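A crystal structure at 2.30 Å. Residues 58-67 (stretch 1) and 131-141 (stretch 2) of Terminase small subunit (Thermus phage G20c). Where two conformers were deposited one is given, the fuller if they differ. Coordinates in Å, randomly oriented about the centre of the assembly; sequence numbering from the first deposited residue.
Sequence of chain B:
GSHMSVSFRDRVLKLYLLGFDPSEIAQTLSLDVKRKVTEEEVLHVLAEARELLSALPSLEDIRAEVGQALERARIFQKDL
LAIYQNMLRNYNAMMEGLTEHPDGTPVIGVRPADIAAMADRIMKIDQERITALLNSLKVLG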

ATOM      1  N   SER B  58      29.350 -22.774  -2.885  1.00 43.00           N
ATOM      2  CA  SER B  58      30.555 -22.085  -3.265  1.00 44.11           C
ATOM      3  C   SER B  58      30.156 -20.772  -3.942  1.00 45.80           C
ATOM      4  O   SER B  58      29.013 -20.583  -4.361  1.00 43.71           O
ATOM      5  CB  SER B  58      31.373 -22.944  -4.223  1.00 44.69           C
ATOM      6  OG  SER B  58      30.756 -23.034  -5.496  1.00 48.15           O
ATOM      7  N   LEU B  59      31.115 -19.868  -4.061  1.00 46.78           N
ATOM      8  CA  LEU B  59      30.908 -18.660  -4.838  1.00 47.45           C
ATOM      9  C   LEU B  59      30.575 -18.980  -6.300  1.00 47.92           C
ATOM     10  O   LEU B  59      29.744 -18.291  -6.893  1.00 50.08           O
ATOM     11  CB  LEU B  59      32.112 -17.728  -4.725  1.00 48.52           C
ATOM     12  CG  LEU B  59      32.302 -17.108  -3.331  1.00 48.32           C
ATOM     13  CD1 LEU B  59      33.698 -16.505  -3.178  1.00 46.12           C
ATOM     14  CD2 LEU B  59      31.214 -16.078  -3.030  1.00 48.05           C
ATOM     15  N   GLU B  60      31.205 -20.015  -6.858  0.50 48.65           N
ATOM     16  CA  GLU B  60      30.920 -20.463  -8.226  0.50 48.85           C
ATOM     17  C   GLU B  60      29.460 -20.893  -8.410  0.50 47.02           C
ATOM     18  O   GLU B  60      28.861 -20.627  -9.451  0.50 45.78           O
ATOM     19  CB  GLU B  60      31.861 -21.607  -8.630  0.50 50.77           C
ATOM     20  CG  GLU B  60      31.626 -22.111 -10.047  0.50 52.42           C
ATOM     21  CD  GLU B  60      32.692 -23.079 -10.525  0.50 54.56           C
ATOM     22  OE1 GLU B  60      33.470 -23.584  -9.690  0.50 56.03           O
ATOM     23  OE2 GLU B  60      32.748 -23.338 -11.747  0.50 55.32           O
ATOM     24  N   ASP B  61      28.897 -21.553  -7.396  1.00 45.64           N
ATOM     25  CA  ASP B  61      27.469 -21.918  -7.390  1.00 45.54           C
ATOM     26  C   ASP B  61      26.570 -20.667  -7.463  1.00 44.81           C
ATOM     27  O   ASP B  61      25.579 -20.653  -8.190  1.00 43.68           O
ATOM     28  CB  ASP B  61      27.084 -22.711  -6.123  1.00 46.57           C
ATOM     29  CG  ASP B  61      27.705 -24.097  -6.059  1.00 47.10           C
ATOM     30  OD1 ASP B  61      28.011 -24.693  -7.113  1.00 50.95           O
ATOM     31  OD2 ASP B  61      27.877 -24.593  -4.926  1.00 45.48           O
ATOM     32  N   ILE B  62      26.937 -19.626  -6.717  1.00 43.11           N
ATOM     33  CA  ILE B  62      26.138 -18.413  -6.651  1.00 43.21           C
ATOM     34  C   ILE B  62      26.202 -17.660  -7.985  1.00 43.64           C
ATOM     35  O   ILE B  62      25.175 -17.213  -8.475  1.00 43.94           O
ATOM     36  CB  ILE B  62      26.524 -17.532  -5.448  1.00 42.64           C
ATOM     37  CG1 ILE B  62      26.237 -18.298  -4.147  1.00 41.98           C
ATOM     38  CG2 ILE B  62      25.726 -16.229  -5.464  1.00 42.32           C
ATOM     39  CD1 ILE B  62      26.648 -17.572  -2.882  1.00 42.34           C
ATOM     40  N   ARG B  63      27.398 -17.561  -8.566  1.00 43.62           N
ATOM     41  CA  ARG B  63      27.591 -17.024  -9.915  1.00 43.49           C
ATOM     42  C   ARG B  63      26.713 -17.733 -10.936  1.00 42.74           C
ATOM     43  O   ARG B  63      26.134 -17.091 -11.813  1.00 45.11           O
ATOM     44  CB  ARG B  63      29.066 -17.121 -10.357  1.00 44.52           C
ATOM     45  CG  ARG B  63      29.984 -16.066  -9.731  1.00 46.70           C
ATOM     46  CD  ARG B  63      31.291 -15.867 -10.502  1.00 46.49           C
ATOM     47  NE  ARG B  63      32.190 -17.014 -10.377  1.00 47.05           N
ATOM     48  CZ  ARG B  63      32.995 -17.263  -9.337  1.00 50.18           C
ATOM     49  NH1 ARG B  63      33.067 -16.446  -8.283  1.00 50.27           N
ATOM     50  NH2 ARG B  63      33.753 -18.360  -9.348  1.00 52.24           N
ATOM     51  N   ALA B  64      26.627 -19.054 -10.828  1.00 41.48           N
ATOM     52  CA  ALA B  64      25.793 -19.847 -11.724  1.00 39.76           C
ATOM     53  C   ALA B  64      24.300 -19.582 -11.484  1.00 38.90           C
ATOM     54  O   ALA B  64      23.526 -19.486 -12.435  1.00 38.70           O
ATOM     55  CB  ALA B  64      26.107 -21.330 -11.567  1.00 38.95           C
ATOM     56  N   GLU B  65      23.903 -19.470 -10.220  1.00 38.74           N
ATOM     57  CA  GLU B  65      22.521 -19.131  -9.873  1.00 39.61           C
ATOM     58  C   GLU B  65      22.120 -17.776 -10.438  1.00 38.71           C
ATOM     59  O   GLU B  65      21.048 -17.643 -11.021  1.00 39.92           O
ATOM     60  CB  GLU B  65      22.304 -19.136  -8.355  1.00 39.92           C
ATOM     61  CG  GLU B  65      22.294 -20.516  -7.721  1.00 40.72           C
ATOM     62  CD  GLU B  65      21.081 -21.340  -8.083  1.00 41.85           C
ATOM     63  OE1 GLU B  65      20.030 -20.767  -8.451  1.00 42.32           O
ATOM     64  OE2 GLU B  65      21.177 -22.580  -7.985  1.00 44.29           O
ATOM     65  N   VAL B  66      22.985 -16.782 -10.267  1.00 39.36           N
ATOM     66  CA  VAL B  66      22.729 -15.424 -10.764  1.00 41.14           C
ATOM     67  C   VAL B  66      22.522 -15.469 -12.277  1.00 42.76           C
ATOM     68  O   VAL B  66      21.566 -14.899 -12.791  1.00 45.43           O
ATOM     69  CB  VAL B  66      23.879 -14.453 -10.394  1.00 41.29           C
ATOM     70  CG1 VAL B  66      23.756 -13.126 -11.135  1.00 41.81           C
ATOM     71  CG2 VAL B  66      23.915 -14.204  -8.888  1.00 41.65           C
ATOM     72  N   GLY B  67      23.400 -16.183 -12.969  1.00 40.41           N
ATOM     73  CA  GLY B  67      23.344 -16.298 -14.410  1.00 41.31           C
ATOM     74  C   GLY B  67      22.094 -16.968 -14.928  1.00 41.45           C
ATOM     75  O   GLY B  67      21.524 -16.521 -15.921  1.00 40.74           O
ATOM     76  N   THR B 131      21.133  -4.352 -11.696  1.00 36.81           N
ATOM     77  CA  THR B 131      21.423  -4.459 -10.261  1.00 37.21           C
ATOM     78  C   THR B 131      22.163  -5.767  -9.929  1.00 37.32           C
ATOM     79  O   THR B 131      23.217  -5.749  -9.283  1.00 36.01           O
ATOM     80  CB  THR B 131      20.124  -4.358  -9.437  1.00 37.10           C
ATOM     81  OG1 THR B 131      19.519  -3.076  -9.665  1.00 38.10           O
ATOM     82  CG2 THR B 131      20.388  -4.534  -7.947  1.00 38.00           C
ATOM     83  N   ALA B 132      21.622  -6.883 -10.403  1.00 37.00           N
ATOM     84  CA  ALA B 132      22.235  -8.200 -10.182  1.00 36.51           C
ATOM     85  C   ALA B 132      23.611  -8.340 -10.843  1.00 37.59           C
ATOM     86  O   ALA B 132      24.533  -8.899 -10.243  1.00 39.05           O
ATOM     87  CB  ALA B 132      21.306  -9.299 -10.657  1.00 36.09           C
ATOM     88  N   LEU B 133      23.760  -7.820 -12.061  1.00 36.90           N
ATOM     89  CA  LEU B 133      25.062  -7.827 -12.731  1.00 35.55           C
ATOM     90  C   LEU B 133      26.101  -7.039 -11.954  1.00 35.71           C
ATOM     91  O   LEU B 133      27.212  -7.522 -11.757  1.00 37.07           O
ATOM     92  CB  LEU B 133      24.962  -7.303 -14.170  1.00 34.02           C
ATOM     93  CG  LEU B 133      24.271  -8.243 -15.163  1.00 33.77           C
ATOM     94  CD1 LEU B 133      24.014  -7.511 -16.467  1.00 33.84           C
ATOM     95  CD2 LEU B 133      25.063  -9.516 -15.428  1.00 34.16           C
ATOM     96  N   LEU B 134      25.742  -5.828 -11.533  1.00 36.83           N
ATOM     97  CA  LEU B 134      26.607  -5.005 -10.686  1.00 39.92           C
ATOM     98  C   LEU B 134      27.027  -5.711  -9.397  1.00 41.34           C
ATOM     99  O   LEU B 134      28.197  -5.683  -9.017  1.00 42.33           O
ATOM    100  CB  LEU B 134      25.909  -3.701 -10.299  1.00 42.39           C
ATOM    101  CG  LEU B 134      26.023  -2.534 -11.273  1.00 45.86           C
ATOM    102  CD1 LEU B 134      25.058  -1.421 -10.870  1.00 46.32           C
ATOM    103  CD2 LEU B 134      27.461  -2.029 -11.326  1.00 47.71           C
ATOM    104  N   ASN B 135      26.053  -6.299  -8.715  1.00 41.84           N
ATOM    105  CA  ASN B 135      26.297  -7.012  -7.473  1.00 44.59           C
ATOM    106  C   ASN B 135      27.241  -8.204  -7.674  1.00 43.33           C
ATOM    107  O   ASN B 135      28.102  -8.450  -6.845  1.00 43.21           O
ATOM    108  CB  ASN B 135      24.972  -7.477  -6.861  1.00 47.15           C
ATOM    109  CG  ASN B 135      25.158  -8.124  -5.512  1.00 49.26           C
ATOM    110  OD1 ASN B 135      25.496  -7.450  -4.549  1.00 54.12           O
ATOM    111  ND2 ASN B 135      24.942  -9.439  -5.435  1.00 51.43           N
ATOM    112  N   SER B 136      27.090  -8.917  -8.783  1.00 44.08           N
ATOM    113  CA  SER B 136      27.941 -10.060  -9.071  1.00 43.83           C
ATOM    114  C   SER B 136      29.382  -9.611  -9.354  1.00 45.01           C
ATOM    115  O   SER B 136      30.338 -10.278  -8.933  1.00 44.71           O
ATOM    116  CB  SER B 136      27.365 -10.895 -10.218  1.00 42.42           C
ATOM    117  OG  SER B 136      27.678 -10.334 -11.461  1.00 45.44           O
ATOM    118  N   LEU B 137      29.533  -8.480 -10.043  1.00 44.71           N
ATOM    119  CA  LEU B 137      30.860  -7.893 -10.293  1.00 45.63           C
ATOM    120  C   LEU B 137      31.500  -7.345  -9.008  1.00 46.92           C
ATOM    121  O   LEU B 137      32.729  -7.303  -8.891  1.00 46.71           O
ATOM    122  CB  LEU B 137      30.774  -6.781 -11.331  1.00 44.27           C
ATOM    123  CG  LEU B 137      32.085  -6.226 -11.869  1.00 45.76           C
ATOM    124  CD1 LEU B 137      32.949  -7.336 -12.447  1.00 46.95           C
ATOM    125  CD2 LEU B 137      31.805  -5.163 -12.924  1.00 46.61           C
ATOM    126  N   LYS B 138      30.665  -6.925  -8.061  1.00 45.34           N
ATOM    127  CA  LYS B 138      31.136  -6.443  -6.780  1.00 47.95           C
ATOM    128  C   LYS B 138      31.571  -7.599  -5.872  1.00 46.50           C
ATOM    129  O   LYS B 138      32.715  -7.615  -5.421  1.00 45.14           O
ATOM    130  CB  LYS B 138      30.058  -5.615  -6.094  1.00 51.44           C
ATOM    131  CG  LYS B 138      30.579  -4.808  -4.917  1.00 58.77           C
ATOM    132  CD  LYS B 138      29.463  -4.374  -3.972  1.00 64.76           C
ATOM    133  CE  LYS B 138      30.024  -3.860  -2.647  1.00 68.19           C
ATOM    134  NZ  LYS B 138      28.972  -3.768  -1.596  1.00 69.49           N
ATOM    135  N   VAL B 139      30.673  -8.556  -5.620  1.00 43.97           N
ATOM    136  CA  VAL B 139      30.860  -9.539  -4.542  1.00 44.17           C
ATOM    137  C   VAL B 139      31.288 -10.946  -4.956  1.00 43.70           C
ATOM    138  O   VAL B 139      31.701 -11.714  -4.100  1.00 46.67           O
ATOM    139  CB  VAL B 139      29.610  -9.645  -3.636  1.00 44.66           C
ATOM    140  CG1 VAL B 139      29.090  -8.260  -3.289  1.00 47.17           C
ATOM    141  CG2 VAL B 139      28.509 -10.483  -4.268  1.00 46.03           C
ATOM    142  N   LEU B 140      31.178 -11.288  -6.238  1.00 44.16           N
ATOM    143  CA  LEU B 140      31.472 -12.648  -6.719  1.00 43.44           C
ATOM    144  C   LEU B 140      32.681 -12.711  -7.630  1.00 42.14           C
ATOM    145  O   LEU B 140      32.974 -13.767  -8.188  1.00 43.41           O
ATOM    146  CB  LEU B 140      30.251 -13.248  -7.447  1.00 43.25           C
ATOM    147  CG  LEU B 140      28.935 -13.245  -6.667  1.00 42.89           C
ATOM    148  CD1 LEU B 140      27.778 -13.768  -7.512  1.00 43.07           C
ATOM    149  CD2 LEU B 140      29.077 -14.041  -5.378  1.00 42.81           C
ATOM    150  N   GLY B 141      33.382 -11.592  -7.785  1.00 43.33           N
ATOM    151  CA  GLY B 141      34.622 -11.562  -8.545  1.00 43.17           C
ATOM    152  C   GLY B 141      35.821 -11.779  -7.656  1.00 41.56           C
ATOM    153  O   GLY B 141      36.933 -11.657  -8.153  1.00 46.28           O
TER

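What holds Leu 140 in place? Leu 140 is the first residue after the helix to leave helical phi/psi, yet Leu 140 N still donates to Ser 136 O at 3.0 Å. Its CA-to-CB bond points sideways, and with chi1 m and chi2 t the isobutyl group reaches the first helix. There Leu 140 CD2 meets Leu 59 CD2 at 3.8 Å, while Leu 140 CD1 lies 3.8 Å from Ile 62 CG2 and 4.1 Å from Val 66 CG2.

How does Arg 63 join an apolar contact? Its CA-to-CB bond also points sideways, but the m, t, m chain with chi4 at -81° brings the guanidinium to the end of the other helix. Arg 63 NH1 donates to Leu 140 O at 2.7 Å, the oxygen lying near the guanidinium plane. The N-H...O angle of 132° shows a short but bent bond. Closer to the backbone, Arg 63 CG packs 3.6 Å from Leu 140 CB.

What does Val 66 face on the second helix? In the t rotamer, Val 66 CG1 lies 4.3 Å from Ser 136 CB and 4.4 Å from Ala 132 O. Ser 136, in the p rotamer, turns its hydroxyl back to its own helix, where Ser 136 OG donates to Leu 133 O at 2.9 Å.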